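Putative zinc protease (Bordetella pertussis, PDB 3IH6) is probably a zinc-dependent metalloendopeptidase of the peptidase M16 family, represented here by a fragment that matches the family's inactive domain. Local coordinates at residues V27-L33 and G83-A89; A36-V42 and Q161-V165; V142-L146 and L157-Q161. All coordinates share one frame; numbering follows the deposited sequence.

Interaction 1: V27-L33 and G83-A89; sequences VAAMYHL and GLAMFGA
Tyr-31 and Ala-85 bind each other through both backbone groups, Tyr-31 N to Ala-85 O at 2.9 Å and Ala-85 N to Tyr-31 O at 2.8 Å. The same reciprocal pairing joins Ala-29 to Phe-87 and Val-27 to Ala-89, and Leu-33 N adds a seventh bond, 2.8 Å to Gly-83 O, just beyond the strands. Strands 27-32 and 84-89 thus run antiparallel, with the non-hydrogen-bonded pairs Ala-28/Gly-88, Met-30/Met-86 and His-32/Leu-84 between. On one face the side chain of Met-30, a selenomethionine, bends at chi2 (82°) and chi3, folding its SE to 3.6 Å from CB of Met-86, also a selenomethionine. Met-86 instead runs extended, and its CE reaches Ala-28 CB at 3.7 Å. Trp-155 of a second subunit packs on this face. Across the sheet, Tyr-31 CD2 lies 4.1 Å from Phe-87 CD2, near the plane of the phenylalanine ring; both side chains touch Leu-108 of helix 97-109. Tyr-31 OH is hydrogen-bonded to Glu-109. The paired backbone bonds fix the register of two inner strands in the antiparallel sheet, while largely apolar side chains on both faces suit one to the helices of its own chain and the other to a neighbouring subunit.

Interaction 2: A36-V42 and Q161-V165; sequences AGSPDFV and QRDRV
A mixed polar and apolar contact between a helix start and the flank of another helix joins residues 36-42, which lead into helix 39-52, to residues 161-165 of helix 157-167. Arg-164 reaches across with its chain extended from CG to NE and brings both terminal nitrogens to one acceptor: NH2 lies 3.0 Å from Gly-37 O, and NH1 makes a weak hydrogen bond to the same oxygen. Pro-39 N sits 4.0 Å above the guanidinium plane, over its centre, so the turn covers one face of the charged group. Ser-38 is the N-cap of helix 39-52, its OG weakly accepting from Asp-40 N; Arg-164 therefore grips the turn immediately before this capped end. In the fold, the contact ties the helix that follows strand 26-32 to the later helical part of the chain. Gln-161, bent at chi2 (-54°), places its amide beside Ala-36 and Phe-41. NE2 gives a weak hydrogen bond to Ala-36 O and lies 3.5 Å from Phe-41 CD2, with amide and ring planes only 16° apart. A water lies within hydrogen-bonding distance of Gln-161 OE1 (2.8 Å) and Ser-38 O and accepts from Val-42 N, bridging the segments. Val-42 CG1 lies against the Gln-161 amide, Val-42 CB meets Val-165 CG2 at 3.8 Å, and Val-42 CG2 approaches Arg-164 CB. Trp-128 of helix 118-136 touches both Gln-161 and Val-165.

Interaction 3: V142-L146 and L157-Q161; sequences VGVAL and LFFLQ
Phe-158 carries the contact with helix 139-152, meeting Val-142, Ala-145 and Leu-146. At its root, CB lies 3.7 Å from Leu-146 CD2. With CG anti to the backbone N (chi1 179°), the ring projects toward segment 142-146. CG remains near Leu-146 CD2, at 4.2 Å, before the two sides of the ring diverge. On one side CD1 and then CE1 pass Ala-145 CB at 3.4 Å and 3.5 Å. The other side begins at CD2, 4.1 Å from Leu-146 CD2, and continues to CE2, which meets Val-142 CG1 at 4.2 Å. The side chains of Val-142 and Leu-146 cross that of Phe-158 at about a right angle, and no hydrogen bond spans the interface. Phe-159 adds a looser touch through CE2 to Leu-146 CD2. The same CE2 lies in the plane of the Phe-158 ring, at its edge, while Phe-158 CD2 stands 3.7 Å above the plane of the Phe-159 ring, over its centre. Phe-75 of a third subunit packs on Val-142 and Leu-146. The short segments run nearly perpendicular, at 93°. Trp-132 of helix 118-136 stacks on Phe-158 and hydrogen-bonds through NE1 to Phe-158 O, completing the ring's surroundings. Phe-158 thus packs between two helices that follow each other in the chain, 139-152 and 157-167, joined by a short connection in the helical part of this M16 fragment.

Interaction 1 lies within the antiparallel sheet, its centre about 8 Å from the chain's centre, whereas interactions 2 and 3 belong to the more peripheral helical part. Helix 39-52 is the next element after strand 26-32, and Leu-33 CD1 touches Phe-41 CE1 at 4.0 Å, connecting interactions 1 and 2, whose segments alternate along the chain. Interactions 2 and 3 have centres about 12 Å apart and share helix 157-167 and Gln-161; Leu-157 packs against Ala-36. Interaction 3 opens after interaction 1 closes, and their nearest atoms are about 9 Å apart. Contacts thus pass from sheet to helix 39-52 and on to the late helices, joining distant parts of this fragment.

Interaction 1: V27-L33 and G83-A89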
ATOM      1  N   VAL E  27      28.390  -7.353  -8.830  1.00 21.73           N
ATOM      2  CA  VAL E  27      28.809  -8.742  -8.914  1.00 22.08           C
ATOM      3  C   VAL E  27      27.867  -9.561  -8.079  1.00 22.73           C
ATOM      4  O   VAL E  27      27.186  -9.017  -7.189  1.00 22.35           O
ATOM      5  CB  VAL E  27      30.275  -8.977  -8.488  1.00 21.87           C
ATOM      6  CG1 VAL E  27      31.185  -8.347  -9.516  1.00 22.38           C
ATOM      7  CG2 VAL E  27      30.559  -8.454  -7.084  1.00 21.58           C
ATOM      8  N   ALA E  28      27.795 -10.854  -8.400  1.00 22.40           N
ATOM      9  CA  ALA E  28      26.805 -11.727  -7.811  1.00 22.62           C
ATOM     10  C   ALA E  28      27.289 -13.147  -7.699  1.00 22.91           C
ATOM     11  O   ALA E  28      28.070 -13.625  -8.532  1.00 23.09           O
ATOM     12  CB  ALA E  28      25.486 -11.682  -8.619  1.00 22.65           C
ATOM     13  N   ALA E  29      26.799 -13.829  -6.663  1.00 23.08           N
ATOM     14  CA  ALA E  29      26.921 -15.275  -6.567  1.00 22.89           C
ATOM     15  C   ALA E  29      25.550 -15.978  -6.376  1.00 22.59           C
ATOM     16  O   ALA E  29      24.802 -15.683  -5.433  1.00 22.41           O
ATOM     17  CB  ALA E  29      27.893 -15.668  -5.462  1.00 22.57           C
HETATM   18  N   MSE E  30      25.254 -16.917  -7.272  1.00 21.17           N
HETATM   19  CA  MSE E  30      24.009 -17.692  -7.222  1.00 21.19           C
HETATM   20  C   MSE E  30      24.185 -19.090  -6.622  1.00 19.57           C
HETATM   21  O   MSE E  30      25.139 -19.808  -6.943  1.00 19.45           O
HETATM   22  CB  MSE E  30      23.442 -17.857  -8.637  1.00 21.89           C
HETATM   23  CG  MSE E  30      21.951 -18.152  -8.670  1.00 24.41           C
HETATM   24 SE   MSE E  30      21.045 -16.442  -8.494  0.50 30.30          SE
HETATM   25  CE  MSE E  30      22.113 -15.455  -9.852  1.00 27.71           C
ATOM     26  N   TYR E  31      23.215 -19.481  -5.793  1.00 18.45           N
ATOM     27  CA  TYR E  31      23.178 -20.780  -5.161  1.00 17.36           C
ATOM     28  C   TYR E  31      21.752 -21.350  -5.298  1.00 18.12           C
ATOM     29  O   TYR E  31      20.789 -20.600  -5.575  1.00 19.17           O
ATOM     30  CB  TYR E  31      23.531 -20.640  -3.687  1.00 16.82           C
ATOM     31  CG  TYR E  31      24.911 -20.114  -3.389  1.00 15.88           C
ATOM     32  CD1 TYR E  31      25.988 -20.993  -3.117  1.00 15.16           C
ATOM     33  CD2 TYR E  31      25.160 -18.751  -3.371  1.00 15.30           C
ATOM     34  CE1 TYR E  31      27.294 -20.505  -2.826  1.00 13.14           C
ATOM     35  CE2 TYR E  31      26.458 -18.249  -3.099  1.00 16.51           C
ATOM     36  CZ  TYR E  31      27.519 -19.138  -2.828  1.00 16.21           C
ATOM     37  OH  TYR E  31      28.770 -18.614  -2.538  1.00 15.18           O
ATOM     38  N   HIS E  32      21.582 -22.653  -5.116  1.00 17.48           N
ATOM     39  CA  HIS E  32      20.216 -23.213  -5.123  1.00 19.83           C
ATOM     40  C   HIS E  32      19.551 -23.422  -3.760  1.00 19.52           C
ATOM     41  O   HIS E  32      20.230 -23.635  -2.771  1.00 19.73           O
ATOM     42  CB  HIS E  32      20.060 -24.447  -6.032  1.00 19.51           C
ATOM     43  CG  HIS E  32      20.660 -25.711  -5.493  1.00 20.98           C
ATOM     44  ND1 HIS E  32      21.885 -26.187  -5.919  1.00 23.92           N
ATOM     45  CD2 HIS E  32      20.171 -26.645  -4.638  1.00 21.38           C
ATOM     46  CE1 HIS E  32      22.131 -27.355  -5.336  1.00 23.33           C
ATOM     47  NE2 HIS E  32      21.106 -27.657  -4.557  1.00 20.80           N
ATOM     48  N   LEU E  33      18.219 -23.351  -3.724  1.00 20.24           N
ATOM     49  CA  LEU E  33      17.458 -23.559  -2.479  1.00 20.48           C
ATOM     50  C   LEU E  33      17.212 -25.038  -2.234  1.00 20.44           C
ATOM     51  O   LEU E  33      17.117 -25.784  -3.191  1.00 21.87           O
ATOM     52  CB  LEU E  33      16.087 -22.844  -2.549  1.00 20.78           C
ATOM     53  CG  LEU E  33      16.096 -21.316  -2.767  1.00 19.94           C
ATOM     54  CD1 LEU E  33      14.711 -20.759  -3.052  1.00 16.94           C
ATOM     55  CD2 LEU E  33      16.762 -20.586  -1.623  1.00 18.33           C
ATOM     56  N   GLY E  83      14.671 -23.252  -7.523  1.00 17.53           N
ATOM     57  CA  GLY E  83      14.635 -22.151  -6.524  1.00 16.96           C
ATOM     58  C   GLY E  83      16.056 -21.694  -6.241  1.00 16.63           C
ATOM     59  O   GLY E  83      16.927 -22.518  -6.105  1.00 17.58           O
ATOM     60  N   LEU E  84      16.283 -20.386  -6.178  1.00 15.91           N
ATOM     61  CA  LEU E  84      17.618 -19.806  -6.145  1.00 16.53           C
ATOM     62  C   LEU E  84      17.809 -18.782  -5.041  1.00 17.32           C
ATOM     63  O   LEU E  84      16.877 -18.021  -4.694  1.00 16.58           O
ATOM     64  CB  LEU E  84      17.986 -19.166  -7.491  1.00 16.47           C
ATOM     65  CG  LEU E  84      18.058 -19.940  -8.815  1.00 17.81           C
ATOM     66  CD1 LEU E  84      18.468 -19.004 -10.022  1.00 17.20           C
ATOM     67  CD2 LEU E  84      18.989 -21.175  -8.747  1.00 17.12           C
ATOM     68  N   ALA E  85      19.018 -18.790  -4.459  1.00 18.13           N
ATOM     69  CA  ALA E  85      19.385 -17.762  -3.498  1.00 17.21           C
ATOM     70  C   ALA E  85      20.398 -16.935  -4.248  1.00 19.32           C
ATOM     71  O   ALA E  85      21.304 -17.489  -4.894  1.00 19.39           O
ATOM     72  CB  ALA E  85      20.001 -18.353  -2.228  1.00 18.35           C
HETATM   73  N   MSE E  86      20.240 -15.616  -4.167  1.00 18.99           N
HETATM   74  CA  MSE E  86      21.130 -14.708  -4.821  1.00 20.28           C
HETATM   75  C   MSE E  86      21.746 -13.683  -3.862  1.00 19.62           C
HETATM   76  O   MSE E  86      21.032 -12.900  -3.238  1.00 19.41           O
HETATM   77  CB  MSE E  86      20.369 -13.973  -5.931  1.00 20.25           C
HETATM   78  CG  MSE E  86      21.254 -13.244  -6.778  1.00 23.71           C
HETATM   79 SE   MSE E  86      20.262 -12.124  -7.989  0.75 34.68          SE
HETATM   80  CE  MSE E  86      21.807 -11.662  -9.017  1.00 26.99           C
ATOM     81  N   PHE E  87      23.073 -13.680  -3.775  1.00 18.90           N
ATOM     82  CA  PHE E  87      23.777 -12.677  -3.001  1.00 18.55           C
ATOM     83  C   PHE E  87      24.594 -11.841  -3.950  1.00 19.02           C
ATOM     84  O   PHE E  87      25.048 -12.314  -5.002  1.00 18.21           O
ATOM     85  CB  PHE E  87      24.666 -13.310  -1.933  1.00 18.58           C
ATOM     86  CG  PHE E  87      23.908 -14.209  -0.983  1.00 18.24           C
ATOM     87  CD1 PHE E  87      23.207 -13.673   0.085  1.00 16.87           C
ATOM     88  CD2 PHE E  87      23.856 -15.579  -1.192  1.00 19.28           C
ATOM     89  CE1 PHE E  87      22.485 -14.483   0.933  1.00 17.72           C
ATOM     90  CE2 PHE E  87      23.127 -16.427  -0.302  1.00 19.47           C
ATOM     91  CZ  PHE E  87      22.441 -15.873   0.738  1.00 15.63           C
ATOM     92  N   GLY E  88      24.784 -10.573  -3.608  1.00 19.40           N
ATOM     93  CA  GLY E  88      25.666  -9.787  -4.459  1.00 19.03           C
ATOM     94  C   GLY E  88      26.152  -8.530  -3.811  1.00 19.11           C
ATOM     95  O   GLY E  88      25.827  -8.246  -2.659  1.00 19.19           O
ATOM     96  N   ALA E  89      26.960  -7.778  -4.546  1.00 18.82           N
ATOM     97  CA  ALA E  89      27.482  -6.526  -4.027  1.00 19.25           C
ATOM     98  C   ALA E  89      27.391  -5.485  -5.092  1.00 19.71           C
ATOM     99  O   ALA E  89      27.535  -5.784  -6.280  1.00 19.45           O
ATOM    100  CB  ALA E  89      28.944  -6.666  -3.497  1.00 17.90           C
TER

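Interaction 2: A36-V42 and Q161-V165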
ATOM      1  N   ALA E  36      11.064 -26.671  -0.572  1.00 15.88           N
ATOM      2  CA  ALA E  36      10.319 -25.811   0.371  1.00 16.16           C
ATOM      3  C   ALA E  36       9.742 -26.605   1.547  1.00 16.45           C
ATOM      4  O   ALA E  36       9.497 -26.042   2.616  1.00 15.31           O
ATOM      5  CB  ALA E  36       9.188 -25.040  -0.355  1.00 15.93           C
ATOM      6  N   GLY E  37       9.526 -27.909   1.331  1.00 16.40           N
ATOM      7  CA  GLY E  37       9.065 -28.812   2.379  1.00 16.97           C
ATOM      8  C   GLY E  37      10.144 -29.274   3.357  1.00 17.27           C
ATOM      9  O   GLY E  37       9.836 -29.870   4.417  1.00 17.06           O
ATOM     10  N   SER E  38      11.400 -29.029   3.007  1.00 16.89           N
ATOM     11  CA  SER E  38      12.533 -29.415   3.847  1.00 17.90           C
ATOM     12  C   SER E  38      12.717 -28.425   5.016  1.00 18.79           C
ATOM     13  O   SER E  38      12.586 -27.214   4.808  1.00 19.00           O
ATOM     14  CB  SER E  38      13.794 -29.419   2.985  1.00 18.30           C
ATOM     15  OG  SER E  38      14.980 -29.426   3.758  1.00 18.85           O
ATOM     16  N   PRO E  39      13.016 -28.928   6.247  1.00 19.58           N
ATOM     17  CA  PRO E  39      13.507 -28.133   7.403  1.00 19.83           C
ATOM     18  C   PRO E  39      14.528 -27.042   7.002  1.00 20.06           C
ATOM     19  O   PRO E  39      14.381 -25.851   7.359  1.00 21.01           O
ATOM     20  CB  PRO E  39      14.202 -29.198   8.288  1.00 20.10           C
ATOM     21  CG  PRO E  39      13.844 -30.532   7.684  1.00 20.62           C
ATOM     22  CD  PRO E  39      12.798 -30.328   6.638  1.00 18.38           C
ATOM     23  N   ASP E  40      15.514 -27.436   6.206  1.00 19.57           N
ATOM     24  CA  ASP E  40      16.549 -26.518   5.689  1.00 18.66           C
ATOM     25  C   ASP E  40      16.059 -25.272   4.971  1.00 17.68           C
ATOM     26  O   ASP E  40      16.742 -24.235   4.933  1.00 18.04           O
ATOM     27  CB  ASP E  40      17.516 -27.305   4.801  1.00 18.79           C
ATOM     28  CG  ASP E  40      18.247 -28.364   5.597  1.00 18.91           C
ATOM     29  OD1 ASP E  40      18.361 -28.130   6.816  1.00 17.01           O
ATOM     30  OD2 ASP E  40      18.646 -29.420   5.041  1.00 21.19           O
ATOM     31  N   PHE E  41      14.879 -25.345   4.394  1.00 16.21           N
ATOM     32  CA  PHE E  41      14.449 -24.220   3.569  1.00 15.34           C
ATOM     33  C   PHE E  41      14.396 -22.959   4.410  1.00 15.46           C
ATOM     34  O   PHE E  41      14.973 -21.935   4.024  1.00 15.52           O
ATOM     35  CB  PHE E  41      13.120 -24.508   2.858  1.00 14.25           C
ATOM     36  CG  PHE E  41      12.640 -23.386   1.973  1.00 15.83           C
ATOM     37  CD1 PHE E  41      12.858 -23.437   0.597  1.00 15.68           C
ATOM     38  CD2 PHE E  41      11.951 -22.296   2.509  1.00 15.01           C
ATOM     39  CE1 PHE E  41      12.421 -22.437  -0.233  1.00 16.02           C
ATOM     40  CE2 PHE E  41      11.482 -21.286   1.682  1.00 19.54           C
ATOM     41  CZ  PHE E  41      11.703 -21.365   0.296  1.00 19.46           C
ATOM     42  N   VAL E  42      13.706 -22.994   5.544  1.00 15.02           N
ATOM     43  CA  VAL E  42      13.663 -21.775   6.343  1.00 16.71           C
ATOM     44  C   VAL E  42      15.006 -21.396   6.912  1.00 17.08           C
ATOM     45  O   VAL E  42      15.272 -20.183   7.091  1.00 17.84           O
ATOM     46  CB  VAL E  42      12.570 -21.717   7.424  1.00 16.54           C
ATOM     47  CG1 VAL E  42      11.231 -21.904   6.794  1.00 18.80           C
ATOM     48  CG2 VAL E  42      12.803 -22.707   8.496  1.00 14.79           C
ATOM     49  N   GLN E 161       5.898 -23.254   7.835  1.00 19.80           N
ATOM     50  CA  GLN E 161       7.123 -22.460   7.716  1.00 20.93           C
ATOM     51  C   GLN E 161       7.200 -21.534   8.924  1.00 21.87           C
ATOM     52  O   GLN E 161       8.248 -21.422   9.557  1.00 22.62           O
ATOM     53  CB  GLN E 161       7.224 -21.657   6.387  1.00 21.68           C
ATOM     54  CG  GLN E 161       7.322 -22.439   5.029  1.00 22.50           C
ATOM     55  CD  GLN E 161       8.445 -23.479   4.933  1.00 28.44           C
ATOM     56  OE1 GLN E 161       8.830 -24.089   5.923  1.00 31.43           O
ATOM     57  NE2 GLN E 161       8.954 -23.708   3.705  1.00 28.80           N
ATOM     58  N   ARG E 162       6.071 -20.916   9.274  1.00 21.92           N
ATOM     59  CA  ARG E 162       5.971 -20.091  10.477  1.00 21.30           C
ATOM     60  C   ARG E 162       6.386 -20.864  11.724  1.00 20.70           C
ATOM     61  O   ARG E 162       7.167 -20.353  12.542  1.00 19.76           O
ATOM     62  CB  ARG E 162       4.536 -19.556  10.645  1.00 21.65           C
ATOM     63  CG  ARG E 162       4.409 -18.350  11.568  1.00 24.07           C
ATOM     64  CD  ARG E 162       4.098 -18.747  12.980  1.00 28.02           C
ATOM     65  NE  ARG E 162       2.757 -19.298  13.045  1.00 32.31           N
ATOM     66  CZ  ARG E 162       1.814 -18.877  13.877  1.00 34.13           C
ATOM     67  NH1 ARG E 162       0.610 -19.445  13.844  1.00 37.03           N
ATOM     68  NH2 ARG E 162       2.082 -17.916  14.752  1.00 34.22           N
ATOM     69  N   ASP E 163       5.869 -22.091  11.871  1.00 19.55           N
ATOM     70  CA  ASP E 163       6.158 -22.881  13.064  1.00 19.06           C
ATOM     71  C   ASP E 163       7.625 -23.249  13.146  1.00 18.46           C
ATOM     72  O   ASP E 163       8.229 -23.155  14.212  1.00 17.34           O
ATOM     73  CB  ASP E 163       5.269 -24.129  13.177  1.00 19.89           C
ATOM     74  CG  ASP E 163       3.839 -23.788  13.615  1.00 20.97           C
ATOM     75  OD1 ASP E 163       3.649 -22.790  14.360  1.00 18.31           O
ATOM     76  OD2 ASP E 163       2.913 -24.512  13.188  1.00 21.21           O
ATOM     77  N   ARG E 164       8.186 -23.632  12.005  1.00 18.82           N
ATOM     78  CA  ARG E 164       9.608 -23.977  11.886  1.00 19.43           C
ATOM     79  C   ARG E 164      10.501 -22.782  12.200  1.00 19.32           C
ATOM     80  O   ARG E 164      11.551 -22.934  12.771  1.00 18.82           O
ATOM     81  CB  ARG E 164       9.896 -24.439  10.472  1.00 19.19           C
ATOM     82  CG  ARG E 164       9.391 -25.839  10.175  1.00 20.20           C
ATOM     83  CD  ARG E 164       9.450 -26.128   8.693  1.00 19.78           C
ATOM     84  NE  ARG E 164       9.282 -27.568   8.472  1.00 25.84           N
ATOM     85  CZ  ARG E 164       9.133 -28.166   7.291  1.00 25.63           C
ATOM     86  NH1 ARG E 164       9.116 -27.469   6.154  1.00 28.56           N
ATOM     87  NH2 ARG E 164       8.983 -29.472   7.253  1.00 26.26           N
ATOM     88  N   VAL E 165      10.062 -21.584  11.822  1.00 19.84           N
ATOM     89  CA  VAL E 165      10.848 -20.378  12.105  1.00 19.30           C
ATOM     90  C   VAL E 165      10.811 -20.043  13.592  1.00 19.37           C
ATOM     91  O   VAL E 165      11.852 -19.779  14.192  1.00 20.00           O
ATOM     92  CB  VAL E 165      10.393 -19.174  11.237  1.00 19.00           C
ATOM     93  CG1 VAL E 165      10.860 -17.821  11.846  1.00 18.84           C
ATOM     94  CG2 VAL E 165      10.882 -19.348   9.825  1.00 16.70           C
TER
HETATM   95  O   HOH W   1      11.348 -25.208   5.947  1.00 34.93           O

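Interaction 3: V142-L146 and L157-Q161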
ATOM      1  N   VAL E 142      -3.155 -13.487   2.802  1.00 20.30           N
ATOM      2  CA  VAL E 142      -3.196 -14.917   3.154  1.00 19.52           C
ATOM      3  C   VAL E 142      -3.553 -15.765   1.928  1.00 18.52           C
ATOM      4  O   VAL E 142      -2.982 -16.825   1.725  1.00 17.87           O
ATOM      5  CB  VAL E 142      -4.229 -15.193   4.271  1.00 20.60           C
ATOM      6  CG1 VAL E 142      -4.412 -16.718   4.498  1.00 19.39           C
ATOM      7  CG2 VAL E 142      -3.819 -14.482   5.566  1.00 20.48           C
ATOM      8  N   GLY E 143      -4.525 -15.307   1.135  1.00 19.00           N
ATOM      9  CA  GLY E 143      -5.004 -16.046  -0.036  1.00 18.88           C
ATOM     10  C   GLY E 143      -3.856 -16.228  -1.018  1.00 20.01           C
ATOM     11  O   GLY E 143      -3.700 -17.304  -1.613  1.00 21.30           O
ATOM     12  N   VAL E 144      -3.019 -15.200  -1.167  1.00 19.72           N
ATOM     13  CA  VAL E 144      -1.867 -15.307  -2.045  1.00 19.17           C
ATOM     14  C   VAL E 144      -0.850 -16.280  -1.451  1.00 19.91           C
ATOM     15  O   VAL E 144      -0.355 -17.186  -2.160  1.00 19.82           O
ATOM     16  CB  VAL E 144      -1.233 -13.929  -2.336  1.00 20.01           C
ATOM     17  CG1 VAL E 144       0.072 -14.079  -3.118  1.00 16.57           C
ATOM     18  CG2 VAL E 144      -2.232 -13.040  -3.120  1.00 19.72           C
ATOM     19  N   ALA E 145      -0.556 -16.128  -0.153  1.00 19.56           N
ATOM     20  CA  ALA E 145       0.464 -16.968   0.457  1.00 19.81           C
ATOM     21  C   ALA E 145       0.030 -18.427   0.439  1.00 19.78           C
ATOM     22  O   ALA E 145       0.834 -19.305   0.252  1.00 19.92           O
ATOM     23  CB  ALA E 145       0.785 -16.512   1.878  1.00 19.94           C
ATOM     24  N   LEU E 146      -1.262 -18.667   0.616  1.00 21.07           N
ATOM     25  CA  LEU E 146      -1.801 -20.017   0.596  1.00 21.36           C
ATOM     26  C   LEU E 146      -1.668 -20.633  -0.804  1.00 21.76           C
ATOM     27  O   LEU E 146      -1.129 -21.739  -0.935  1.00 21.97           O
ATOM     28  CB  LEU E 146      -3.254 -20.036   1.127  1.00 20.90           C
ATOM     29  CG  LEU E 146      -3.342 -20.163   2.662  1.00 20.85           C
ATOM     30  CD1 LEU E 146      -4.792 -20.119   3.148  1.00 18.09           C
ATOM     31  CD2 LEU E 146      -2.655 -21.431   3.158  1.00 17.86           C
ATOM     32  N   LEU E 157       2.379 -25.586   4.229  1.00 21.10           N
ATOM     33  CA  LEU E 157       3.576 -24.738   4.329  1.00 21.44           C
ATOM     34  C   LEU E 157       3.385 -23.293   4.875  1.00 21.96           C
ATOM     35  O   LEU E 157       4.224 -22.798   5.671  1.00 22.02           O
ATOM     36  CB  LEU E 157       4.381 -24.755   3.012  1.00 21.22           C
ATOM     37  CG  LEU E 157       4.949 -26.132   2.636  1.00 20.17           C
ATOM     38  CD1 LEU E 157       5.486 -26.110   1.215  1.00 20.30           C
ATOM     39  CD2 LEU E 157       6.048 -26.498   3.615  1.00 21.46           C
ATOM     40  N   PHE E 158       2.321 -22.602   4.458  1.00 21.64           N
ATOM     41  CA  PHE E 158       2.057 -21.248   4.994  1.00 21.38           C
ATOM     42  C   PHE E 158       2.143 -21.222   6.511  1.00 21.65           C
ATOM     43  O   PHE E 158       2.798 -20.340   7.095  1.00 21.95           O
ATOM     44  CB  PHE E 158       0.705 -20.678   4.522  1.00 22.10           C
ATOM     45  CG  PHE E 158       0.409 -19.315   5.089  1.00 22.38           C
ATOM     46  CD1 PHE E 158       1.245 -18.238   4.812  1.00 22.83           C
ATOM     47  CD2 PHE E 158      -0.653 -19.119   5.937  1.00 24.66           C
ATOM     48  CE1 PHE E 158       1.002 -16.992   5.355  1.00 24.24           C
ATOM     49  CE2 PHE E 158      -0.902 -17.856   6.485  1.00 25.24           C
ATOM     50  CZ  PHE E 158      -0.066 -16.797   6.189  1.00 22.32           C
ATOM     51  N   PHE E 159       1.548 -22.227   7.163  1.00 20.81           N
ATOM     52  CA  PHE E 159       1.606 -22.311   8.600  1.00 20.24           C
ATOM     53  C   PHE E 159       2.824 -23.026   9.138  1.00 19.82           C
ATOM     54  O   PHE E 159       3.352 -22.659  10.200  1.00 19.67           O
ATOM     55  CB  PHE E 159       0.326 -22.962   9.145  1.00 20.47           C
ATOM     56  CG  PHE E 159      -0.887 -22.178   8.846  1.00 22.95           C
ATOM     57  CD1 PHE E 159      -1.182 -21.028   9.585  1.00 24.03           C
ATOM     58  CD2 PHE E 159      -1.709 -22.536   7.796  1.00 22.23           C
ATOM     59  CE1 PHE E 159      -2.314 -20.285   9.290  1.00 24.16           C
ATOM     60  CE2 PHE E 159      -2.833 -21.798   7.513  1.00 25.04           C
ATOM     61  CZ  PHE E 159      -3.126 -20.668   8.266  1.00 23.90           C
ATOM     62  N   LEU E 160       3.271 -24.047   8.414  1.00 20.06           N
ATOM     63  CA  LEU E 160       4.374 -24.869   8.879  1.00 19.94           C
ATOM     64  C   LEU E 160       5.680 -24.084   8.876  1.00 19.87           C
ATOM     65  O   LEU E 160       6.457 -24.216   9.836  1.00 18.46           O
ATOM     66  CB  LEU E 160       4.498 -26.174   8.072  1.00 20.73           C
ATOM     67  CG  LEU E 160       5.692 -27.115   8.338  1.00 21.27           C
ATOM     68  CD1 LEU E 160       5.776 -27.650   9.783  1.00 20.59           C
ATOM     69  CD2 LEU E 160       5.679 -28.283   7.325  1.00 25.21           C
ATOM     70  N   GLN E 161       5.898 -23.254   7.835  1.00 19.80           N
ATOM     71  CA  GLN E 161       7.123 -22.460   7.716  1.00 20.93           C
ATOM     72  C   GLN E 161       7.200 -21.534   8.924  1.00 21.87           C
ATOM     73  O   GLN E 161       8.248 -21.422   9.557  1.00 22.62           O
ATOM     74  CB  GLN E 161       7.224 -21.657   6.387  1.00 21.68           C
ATOM     75  CG  GLN E 161       7.322 -22.439   5.029  1.00 22.50           C
ATOM     76  CD  GLN E 161       8.445 -23.479   4.933  1.00 28.44           C
ATOM     77  OE1 GLN E 161       8.830 -24.089   5.923  1.00 31.43           O
ATOM     78  NE2 GLN E 161       8.954 -23.708   3.705  1.00 28.80           N
TER